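LbaCas13a H328A (C2c2) (Lachnospiraceae bacterium NK4A179, PDB 5WLH) binds pre-crRNA as the RNA-targeting, A-cleaving CRISPR nuclease Cas13a, using the guide carried by that RNA to recognise its targets. Local coordinates at residues Glu989-Ala992 and Glu993-Ser997; Asn1038-Ile1041 and Ile1042-Lys1045; Leu101-Ser104 and Asp105-Ser108. All coordinates share one frame; numbering follows the deposited sequence.

Contacts 1 and 2 are near neighbours, their centres 12 Å apart, whereas contact 3 lies across the chain, its centre 80 Å from contact 1 and 71 Å from contact 2. Helix 988-995 and helix 1039-1047 meet through two tyrosines: Tyr-991 OH is 2.9 Å from Asn-1038 N, a probable hydrogen bond at the start of the second helix, and Tyr-994 CD2 packs 3.7 Å from Ile-1041 CG2. Contact 2 is the one that touches the bound RNA, through Arg-1039 and A36 of chain B. The nearest atoms of contacts 1 and 3 stay about 13 Å and 15 Å from the nucleic acid.

Contact 1: residues Glu989-Ala992 and Glu993-Ser997; sequences EVYA and EYISS
Tyr-991 and Ile-995, one turn apart on helix 988-995, carry the side-chain part of this contact. The methyl end of the isoleucine, CD1, sits above the middle of the tyrosine ring, 3.4 Å from the ring centroid and 12° off its normal, which is a CH-pi contact made squarely over one face. CG1 follows closer to the rim, 3.6 Å from Tyr-991 CE1. The tyrosine ring swings on toward the C-terminal end of the helix because CG lies anti to the backbone N (chi1 179°), and this brings its face beneath the isoleucine.

The backbone holds the pair in step. Ile-995 N donates to Tyr-991 O at 2.9 Å, and the same i to i+4 pattern joins Glu-993 N to Glu-989 O (3.0 Å) and Tyr-994 N to Val-990 O (2.9 Å). It runs on to Ser-996 N and Ala-992 O, somewhat longer at 3.2 Å. Beyond Ser-996, Tyr-994 O accepts from both the N and the OG of Ser-997.

Further out, Tyr-991 OH bonds to Lys-1036 O as well as to Asn-1038, and Phe-985 meets the rings of both tyrosines. Glu-989 binds the backbone N atoms of Tyr-1008 and Lys-1009. One tyrosine thus does two jobs: its ring face takes an aliphatic methyl, which probably resists rotation of the ring, while its hydroxyl, anchored outside the helix, fixes where the side chain points.

Contact 2: residues Asn1038-Ile1041 and Ile1042-Lys1045; sequences NRNI and ILSK. With nucleotides of chain B.
Ile-1041, Ile-1042 and Leu-1043 are the residues most enclosed in this N-capped first turn of helix 1039-1047. Asn-1038 is the N-cap: its OD1 accepts from Ile-1041 N at 3.0 Å, while its backbone O takes the bond from Ile-1042 N. The Ile-1042 side chain folds back over that same carbonyl, its CD1 3.1 Å from Asn-1038 O, and touches Ile-1041 CB more loosely. CG1 lies beside the backbone N (chi1 -80°), and the turn at chi2 (73°) brings CD1 over the cap carbonyl. One turn on, Leu-1043 N bonds to Arg-1039 O, and Leu-1043 CD1 lies 3.7 Å above one face of the Arg-1039 guanidinium, offset toward its rim. The opposite face lies against the base of A36 of chain B, whose C4 is over the centre, 3.4 Å above the guanidinium plane. NH1 adds a weak bond to the ribose O2', and NH2 is held by Gly-975 O. With an alanine here, the base of A36 is likely to lose its flat cationic cover and Gly-975 O its NH2 donor. At the far end, Ile-1041 O accepts twice from one face of its plane, from Lys-1045 N at 3.0 Å and from Ser-1044 OG at 2.9 Å.

Contact 3: residues Leu101-Ser104 and Asp105-Ser108; sequences LVLS and DMLS
The short helix 103-107 begins here, with Val-102 at its N-cap position and Met-106 lying against Leu-101 and Leu-103. A valine has no polar side chain with which to accept a capping bond, and it touches the first turn through a methyl instead: CG1 is 3.3 Å from Asp-105 OD2, the two side chains passing at a slant. Its backbone O takes the first helical bond, from Met-106 N at 3.0 Å.

Met-106 reaches back toward the start of the helix. Its SD comes 3.7 Å from Leu-101 CD1 and 4.0 Å from Leu-103 CD2, so the sulfur bridges residues on both sides of the N-cap. A bend in the chain at chi3 (62°) keeps CE near both leucines as well, 4.1 Å from each of those methyls. Leu-107 N bonds to Leu-103 O, and Leu-107 CG rests close to that oxygen.

The other end of the helix is fastened by a serine. Ser-108 OG gives a short bond of 2.5 Å to Ser-104 O and lies in the carbonyl plane. Ser-108 N also points to this oxygen, but that bond is weak, at 3.3 Å with an N-H...acceptor angle of 127°. The hydroxyl is therefore the firmer of the two links.

Leu-101 and the helix together pack on several neighbours. Leu-101 and Met-106 pack on Phe-161 of helix 158-166, Leu-103 and Leu-107 share Phe-230 of helix 218-230, and Leu-107 also meets Phe-118 of helix 115-130.

Contact 1: residues Glu989-Ala992 and Glu993-Ser997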
loop_
_atom_site.group_PDB
_atom_site.type_symbol
_atom_site.label_atom_id
_atom_site.label_comp_id
_atom_site.label_asym_id
_atom_site.label_seq_id
_atom_site.Cartn_x
_atom_site.Cartn_y
_atom_site.Cartn_z
ATOM N N GLU A 989 20.227 37.240 13.835
ATOM C CA GLU A 989 19.027 38.042 13.619
ATOM C C GLU A 989 18.064 37.375 12.643
ATOM O O GLU A 989 16.860 37.306 12.906
ATOM C CB GLU A 989 19.401 39.443 13.127
ATOM C CG GLU A 989 18.208 40.258 12.632
ATOM C CD GLU A 989 17.248 40.651 13.748
ATOM O OE1 GLU A 989 16.139 41.134 13.437
ATOM O OE2 GLU A 989 17.598 40.489 14.935
ATOM N N VAL A 990 18.565 36.896 11.499
ATOM C CA VAL A 990 17.686 36.192 10.568
ATOM C C VAL A 990 17.213 34.878 11.176
ATOM O O VAL A 990 16.075 34.452 10.953
ATOM C CB VAL A 990 18.375 35.967 9.208
ATOM C CG1 VAL A 990 18.293 37.217 8.352
ATOM C CG2 VAL A 990 19.816 35.537 9.401
ATOM N N TYR A 991 18.072 34.218 11.955
ATOM C CA TYR A 991 17.651 33.006 12.651
ATOM C C TYR A 991 16.506 33.303 13.610
ATOM O O TYR A 991 15.479 32.617 13.599
ATOM C CB TYR A 991 18.831 32.387 13.400
ATOM C CG TYR A 991 18.474 31.136 14.180
ATOM C CD1 TYR A 991 17.566 30.212 13.675
ATOM C CD2 TYR A 991 19.048 30.877 15.411
ATOM C CE1 TYR A 991 17.238 29.075 14.380
ATOM C CE2 TYR A 991 18.726 29.740 16.126
ATOM C CZ TYR A 991 17.818 28.841 15.605
ATOM O OH TYR A 991 17.491 27.711 16.315
ATOM N N ALA A 992 16.661 34.338 14.441
ATOM C CA ALA A 992 15.607 34.691 15.386
ATOM C C ALA A 992 14.318 35.054 14.665
ATOM O O ALA A 992 13.220 34.728 15.132
ATOM C CB ALA A 992 16.069 35.847 16.274
ATOM N N GLU A 993 14.428 35.734 13.522
ATOM C CA GLU A 993 13.236 36.049 12.739
ATOM C C GLU A 993 12.591 34.790 12.175
ATOM O O GLU A 993 11.361 34.716 12.062
ATOM C CB GLU A 993 13.591 37.016 11.609
ATOM C CG GLU A 993 12.408 37.410 10.737
ATOM C CD GLU A 993 12.731 38.560 9.804
ATOM O OE1 GLU A 993 11.784 39.183 9.275
ATOM O OE2 GLU A 993 13.934 38.839 9.598
ATOM N N TYR A 994 13.401 33.795 11.810
ATOM C CA TYR A 994 12.842 32.532 11.343
ATOM C C TYR A 994 12.104 31.807 12.465
ATOM O O TYR A 994 11.004 31.282 12.255
ATOM C CB TYR A 994 13.952 31.657 10.764
ATOM C CG TYR A 994 13.428 30.496 9.963
ATOM C CD1 TYR A 994 13.034 30.660 8.644
ATOM C CD2 TYR A 994 13.301 29.239 10.537
ATOM C CE1 TYR A 994 12.541 29.603 7.910
ATOM C CE2 TYR A 994 12.811 28.176 9.816
ATOM C CZ TYR A 994 12.431 28.363 8.505
ATOM O OH TYR A 994 11.941 27.299 7.789
ATOM N N ILE A 995 12.690 31.780 13.666
ATOM C CA ILE A 995 12.041 31.160 14.820
ATOM C C ILE A 995 10.675 31.782 15.079
ATOM O O ILE A 995 9.737 31.093 15.503
ATOM C CB ILE A 995 12.955 31.276 16.056
ATOM C CG1 ILE A 995 14.284 30.568 15.801
ATOM C CG2 ILE A 995 12.266 30.741 17.295
ATOM C CD1 ILE A 995 15.412 31.047 16.685
ATOM N N SER A 996 10.532 33.083 14.811
ATOM C CA SER A 996 9.275 33.787 15.032
ATOM C C SER A 996 8.142 33.277 14.153
ATOM O O SER A 996 6.984 33.605 14.421
ATOM C CB SER A 996 9.467 35.293 14.811
ATOM O OG SER A 996 9.709 35.602 13.446
ATOM N N SER A 997 8.437 32.491 13.115
ATOM C CA SER A 997 7.358 31.872 12.354
ATOM C C SER A 997 6.614 30.837 13.184
ATOM O O SER A 997 5.435 30.573 12.931
ATOM C CB SER A 997 7.906 31.213 11.089
ATOM O OG SER A 997 8.978 31.950 10.537
#

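Contact 2: residues Asn1038-Ile1041 and Ile1042-Lys1045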
loop_
_atom_site.group_PDB
_atom_site.type_symbol
_atom_site.label_atom_id
_atom_site.label_comp_id
_atom_site.label_asym_id
_atom_site.label_seq_id
_atom_site.Cartn_x
_atom_site.Cartn_y
_atom_site.Cartn_z
ATOM N N ASN A 1038 17.957 25.077 17.300
ATOM C CA ASN A 1038 16.869 24.137 17.518
ATOM C C ASN A 1038 16.807 23.157 16.347
ATOM O O ASN A 1038 16.496 23.545 15.215
ATOM C CB ASN A 1038 15.537 24.862 17.696
ATOM C CG ASN A 1038 14.416 23.922 18.070
ATOM O OD1 ASN A 1038 13.934 23.155 17.232
ATOM N ND2 ASN A 1038 13.995 23.961 19.339
ATOM N N ARG A 1039 17.076 21.891 16.652
ATOM C CA ARG A 1039 17.098 20.819 15.664
ATOM C C ARG A 1039 15.827 20.770 14.819
ATOM O O ARG A 1039 15.885 20.641 13.590
ATOM C CB ARG A 1039 17.294 19.507 16.408
ATOM C CG ARG A 1039 17.556 18.373 15.539
ATOM C CD ARG A 1039 18.348 17.330 16.271
ATOM N NE ARG A 1039 18.602 16.257 15.340
ATOM C CZ ARG A 1039 17.667 15.386 14.999
ATOM N NH1 ARG A 1039 16.465 15.465 15.563
ATOM N NH2 ARG A 1039 17.937 14.432 14.128
ATOM N N ASN A 1040 14.664 20.851 15.462
ATOM C CA ASN A 1040 13.411 20.732 14.725
ATOM C C ASN A 1040 13.164 21.943 13.832
ATOM O O ASN A 1040 12.582 21.814 12.745
ATOM C CB ASN A 1040 12.253 20.534 15.701
ATOM C CG ASN A 1040 12.360 19.220 16.465
ATOM O OD1 ASN A 1040 12.951 18.248 15.982
ATOM N ND2 ASN A 1040 11.804 19.191 17.661
ATOM N N ILE A 1041 13.587 23.126 14.271
ATOM C CA ILE A 1041 13.464 24.310 13.426
ATOM C C ILE A 1041 14.305 24.146 12.166
ATOM O O ILE A 1041 13.845 24.430 11.058
ATOM C CB ILE A 1041 13.861 25.574 14.210
ATOM C CG1 ILE A 1041 12.857 25.835 15.339
ATOM C CG2 ILE A 1041 13.958 26.778 13.276
ATOM C CD1 ILE A 1041 11.571 26.440 14.896
ATOM N N ILE A 1042 15.548 23.686 12.317
ATOM C CA ILE A 1042 16.413 23.551 11.149
ATOM C C ILE A 1042 15.905 22.432 10.242
ATOM O O ILE A 1042 15.879 22.576 9.016
ATOM C CB ILE A 1042 17.879 23.334 11.572
ATOM C CG1 ILE A 1042 18.533 24.668 11.950
ATOM C CG2 ILE A 1042 18.698 22.794 10.409
ATOM C CD1 ILE A 1042 18.086 25.244 13.236
ATOM N N LEU A 1043 15.458 21.313 10.829
ATOM C CA LEU A 1043 14.917 20.234 10.005
ATOM C C LEU A 1043 13.679 20.694 9.244
ATOM O O LEU A 1043 13.462 20.301 8.093
ATOM C CB LEU A 1043 14.599 19.016 10.875
ATOM C CG LEU A 1043 15.798 18.233 11.406
ATOM C CD1 LEU A 1043 15.318 17.170 12.370
ATOM C CD2 LEU A 1043 16.627 17.598 10.275
ATOM N N SER A 1044 12.845 21.522 9.872
ATOM C CA SER A 1044 11.676 22.042 9.161
ATOM C C SER A 1044 12.087 23.011 8.053
ATOM O O SER A 1044 11.418 23.091 7.016
ATOM C CB SER A 1044 10.722 22.699 10.160
ATOM O OG SER A 1044 11.061 24.056 10.352
ATOM N N LYS A 1045 13.204 23.717 8.237
ATOM C CA LYS A 1045 13.706 24.623 7.204
ATOM C C LYS A 1045 14.285 23.855 6.019
ATOM O O LYS A 1045 14.105 24.252 4.865
ATOM C CB LYS A 1045 14.756 25.558 7.807
ATOM C CG LYS A 1045 15.650 26.282 6.797
ATOM C CD LYS A 1045 15.065 27.623 6.390
ATOM C CE LYS A 1045 16.152 28.673 6.118
ATOM N NZ LYS A 1045 17.493 28.093 5.782
ATOM P P A B 36 18.217 8.094 16.240
ATOM O OP1 A B 36 19.506 8.615 16.747
ATOM O OP2 A B 36 17.866 6.667 16.394
ATOM O "O5'" A B 36 17.021 8.918 16.865
ATOM C "C5'" A B 36 16.777 8.877 18.260
ATOM C "C4'" A B 36 16.535 10.260 18.800
ATOM O "O4'" A B 36 17.709 11.090 18.592
ATOM C "C3'" A B 36 15.386 11.016 18.168
ATOM O "O3'" A B 36 14.948 11.939 19.164
ATOM C "C2'" A B 36 16.091 11.772 17.038
ATOM O "O2'" A B 36 15.380 12.874 16.525
ATOM C "C1'" A B 36 17.379 12.185 17.744
ATOM N N9 A B 36 18.549 12.408 16.903
ATOM C C8 A B 36 18.999 11.705 15.812
ATOM N N7 A B 36 20.150 12.144 15.355
ATOM C C5 A B 36 20.489 13.178 16.224
ATOM C C6 A B 36 21.595 14.049 16.293
ATOM N N6 A B 36 22.613 14.017 15.425
ATOM N N1 A B 36 21.617 14.967 17.289
ATOM C C2 A B 36 20.603 15.001 18.159
ATOM N N3 A B 36 19.517 14.232 18.197
ATOM C C4 A B 36 19.522 13.335 17.191
#

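Contact 3: residues Leu101-Ser104 and Asp105-Ser108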
loop_
_atom_site.group_PDB
_atom_site.type_symbol
_atom_site.label_atom_id
_atom_site.label_comp_id
_atom_site.label_asym_id
_atom_site.label_seq_id
_atom_site.Cartn_x
_atom_site.Cartn_y
_atom_site.Cartn_z
ATOM N N LEU A 101 -29.672 -30.018 18.430
ATOM C CA LEU A 101 -29.425 -30.239 17.005
ATOM C C LEU A 101 -27.918 -30.328 16.783
ATOM O O LEU A 101 -27.252 -29.390 16.335
ATOM C CB LEU A 101 -30.061 -29.137 16.169
ATOM C CG LEU A 101 -30.154 -29.420 14.671
ATOM C CD1 LEU A 101 -30.908 -30.713 14.404
ATOM C CD2 LEU A 101 -30.819 -28.259 13.957
ATOM N N VAL A 102 -27.375 -31.494 17.111
ATOM C CA VAL A 102 -25.960 -31.798 16.943
ATOM C C VAL A 102 -25.875 -32.904 15.902
ATOM O O VAL A 102 -26.088 -34.084 16.209
ATOM C CB VAL A 102 -25.305 -32.208 18.263
ATOM C CG1 VAL A 102 -23.825 -32.513 18.051
ATOM C CG2 VAL A 102 -25.500 -31.111 19.282
ATOM N N LEU A 103 -25.571 -32.515 14.661
ATOM C CA LEU A 103 -25.634 -33.453 13.546
ATOM C C LEU A 103 -24.675 -34.617 13.734
ATOM O O LEU A 103 -24.986 -35.751 13.353
ATOM C CB LEU A 103 -25.328 -32.725 12.237
ATOM C CG LEU A 103 -26.521 -32.311 11.384
ATOM C CD1 LEU A 103 -26.080 -32.159 9.941
ATOM C CD2 LEU A 103 -27.645 -33.335 11.508
ATOM N N SER A 104 -23.495 -34.354 14.302
ATOM C CA SER A 104 -22.510 -35.416 14.487
ATOM C C SER A 104 -23.048 -36.504 15.403
ATOM O O SER A 104 -22.817 -37.694 15.162
ATOM C CB SER A 104 -21.206 -34.846 15.047
ATOM O OG SER A 104 -21.448 -34.060 16.203
ATOM N N ASP A 105 -23.773 -36.116 16.456
ATOM C CA ASP A 105 -24.385 -37.109 17.332
ATOM C C ASP A 105 -25.528 -37.834 16.630
ATOM O O ASP A 105 -25.640 -39.061 16.720
ATOM C CB ASP A 105 -24.879 -36.445 18.618
ATOM C CG ASP A 105 -23.751 -35.823 19.424
ATOM O OD1 ASP A 105 -22.577 -36.169 19.174
ATOM O OD2 ASP A 105 -24.036 -34.980 20.301
ATOM N N MET A 106 -26.379 -37.096 15.912
ATOM C CA MET A 106 -27.552 -37.711 15.295
ATOM C C MET A 106 -27.162 -38.725 14.228
ATOM O O MET A 106 -27.787 -39.787 14.108
ATOM C CB MET A 106 -28.450 -36.628 14.696
ATOM C CG MET A 106 -29.088 -35.717 15.720
ATOM S SD MET A 106 -29.580 -34.156 14.968
ATOM C CE MET A 106 -30.779 -34.738 13.766
ATOM N N LEU A 107 -26.138 -38.423 13.441
ATOM C CA LEU A 107 -25.817 -39.254 12.292
ATOM C C LEU A 107 -24.837 -40.376 12.618
ATOM O O LEU A 107 -24.644 -41.268 11.786
ATOM C CB LEU A 107 -25.250 -38.384 11.155
ATOM C CG LEU A 107 -26.124 -37.202 10.711
ATOM C CD1 LEU A 107 -25.580 -36.559 9.428
ATOM C CD2 LEU A 107 -27.590 -37.610 10.529
ATOM N N SER A 108 -24.219 -40.351 13.797
ATOM C CA SER A 108 -23.265 -41.374 14.205
ATOM C C SER A 108 -23.907 -42.447 15.078
ATOM O O SER A 108 -23.205 -43.337 15.575
ATOM C CB SER A 108 -22.089 -40.730 14.937
ATOM O OG SER A 108 -22.546 -40.021 16.076
#